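Local coordinates for globin II, extracellular (Lumbricus terrestris, PDB 1X9F), which probably carries oxygen reversibly on its haem as one globin of the giant extracellular haemoglobin (erythrocruorin) of the earthworm, at residues I74-L79 with A132-I137. Sequence-based numbering, arbitrary orientation.
Sequences IAISTL and ACIDHI
I137 meets A75, I76 and L79 at once, a worked example of how one branched side chain can carry much of a helix-helix contact. Its CG1 lies beside its own backbone N (chi1 -75°), which directs the CG1-CD1 arm at the end of helix 59-77 and leaves CG2 to the A75 methyl. A75 CB therefore rests against both branches, 3.8 Å from I137 CG2 and 3.8 Å from I137 CD1. I76 crosses I137 at about a right angle, with I76 CG1 3.9 Å from I137 CD1. Just past the helix end, L79 also lies across I137 and reaches back one turn along helix 127-142 to C133. Its CD2 approaches I137 CD1 at 4.0 Å and meets the H136 ring edge-on at H136 CD2, while L79 CD1 packs 4.0 Å from C133 SG, which is in a disulfide with C4. Away from I137, I74 O accepts two side-chain hydroxyls from opposite faces of its plane, S77 OG at 2.9 Å and T78 OG1 at 3.0 Å. An alanine in place of I137 would probably open a gap between helix 127-142 and A75, I76 and L79 and leave the leucine freer to turn. The core of the join is apolar, with the H136 ring at its margin, so shape rather than polar pairing sets the fit; with the side chain of I137 about 5 Å from the haem, this E-to-H helix packing of the globin fold reaches close to the haem pocket.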
# COMPACT_ATOMS: atom_id res chain seq x y z
N ILE B 74 -14.16 4.32 -39.26
CA ILE B 74 -13.60 3.19 -40.01
C ILE B 74 -12.57 3.68 -41.04
O ILE B 74 -11.48 3.12 -41.15
CB ILE B 74 -14.70 2.37 -40.71
CG1 ILE B 74 -15.61 1.70 -39.66
CG2 ILE B 74 -14.07 1.32 -41.64
CD1 ILE B 74 -16.88 1.05 -40.23
N ALA B 75 -12.94 4.73 -41.77
CA ALA B 75 -12.10 5.31 -42.80
C ALA B 75 -10.78 5.83 -42.22
O ALA B 75 -9.71 5.45 -42.69
CB ALA B 75 -12.84 6.43 -43.53
N ILE B 76 -10.87 6.67 -41.19
CA ILE B 76 -9.66 7.22 -40.57
C ILE B 76 -8.79 6.10 -40.00
O ILE B 76 -7.56 6.10 -40.17
CB ILE B 76 -10.02 8.25 -39.48
CG1 ILE B 76 -10.60 9.52 -40.12
CG2 ILE B 76 -8.79 8.59 -38.63
CD1 ILE B 76 -11.18 10.52 -39.13
N SER B 77 -9.42 5.13 -39.34
CA SER B 77 -8.67 4.06 -38.69
C SER B 77 -7.89 3.20 -39.69
O SER B 77 -6.90 2.56 -39.31
CB SER B 77 -9.58 3.17 -37.83
OG SER B 77 -10.38 2.32 -38.63
N THR B 78 -8.32 3.18 -40.95
CA THR B 78 -7.63 2.38 -41.96
C THR B 78 -6.96 3.21 -43.05
O THR B 78 -6.73 2.71 -44.15
CB THR B 78 -8.56 1.34 -42.62
OG1 THR B 78 -9.65 2.01 -43.28
CG2 THR B 78 -9.24 0.46 -41.58
N LEU B 79 -6.64 4.47 -42.75
CA LEU B 79 -5.86 5.27 -43.69
C LEU B 79 -4.54 4.59 -44.01
O LEU B 79 -4.00 4.75 -45.11
CB LEU B 79 -5.60 6.67 -43.14
CG LEU B 79 -6.77 7.65 -43.22
CD1 LEU B 79 -6.48 8.89 -42.39
CD2 LEU B 79 -7.10 8.03 -44.66
N ALA B 132 -6.31 17.21 -45.91
CA ALA B 132 -5.86 16.29 -46.94
C ALA B 132 -6.48 14.91 -46.79
O ALA B 132 -6.90 14.30 -47.77
CB ALA B 132 -4.34 16.19 -46.89
N CYS B 133 -6.54 14.42 -45.55
CA CYS B 133 -7.05 13.09 -45.27
C CYS B 133 -8.57 12.99 -45.34
O CYS B 133 -9.10 11.96 -45.76
CB CYS B 133 -6.51 12.58 -43.93
SG CYS B 133 -4.77 12.07 -44.04
N ILE B 134 -9.29 14.05 -44.94
CA ILE B 134 -10.75 14.07 -45.12
C ILE B 134 -11.11 14.10 -46.61
O ILE B 134 -12.05 13.43 -47.04
CB ILE B 134 -11.43 15.23 -44.33
CG1 ILE B 134 -11.16 15.11 -42.81
CG2 ILE B 134 -12.94 15.25 -44.59
CD1 ILE B 134 -11.56 13.78 -42.18
N ASP B 135 -10.36 14.88 -47.39
CA ASP B 135 -10.51 14.91 -48.84
C ASP B 135 -10.38 13.54 -49.44
O ASP B 135 -11.25 13.10 -50.20
CB ASP B 135 -9.45 15.81 -49.48
CG ASP B 135 -10.01 17.14 -49.92
OD1 ASP B 135 -11.13 17.50 -49.50
OD2 ASP B 135 -9.39 17.90 -50.70
N HIS B 136 -9.29 12.87 -49.08
CA HIS B 136 -9.03 11.52 -49.56
C HIS B 136 -10.20 10.60 -49.26
O HIS B 136 -10.54 9.75 -50.08
CB HIS B 136 -7.76 10.95 -48.94
CG HIS B 136 -7.42 9.59 -49.46
ND1 HIS B 136 -7.34 9.32 -50.81
CD2 HIS B 136 -7.16 8.43 -48.83
CE1 HIS B 136 -7.05 8.05 -50.99
NE2 HIS B 136 -6.93 7.48 -49.80
N ILE B 137 -10.79 10.76 -48.09
CA ILE B 137 -11.89 9.89 -47.67
C ILE B 137 -13.15 10.22 -48.46
O ILE B 137 -13.85 9.31 -48.93
CB ILE B 137 -12.09 9.98 -46.14
CG1 ILE B 137 -10.97 9.21 -45.42
CG2 ILE B 137 -13.46 9.44 -45.73
CD1 ILE B 137 -10.75 9.61 -43.97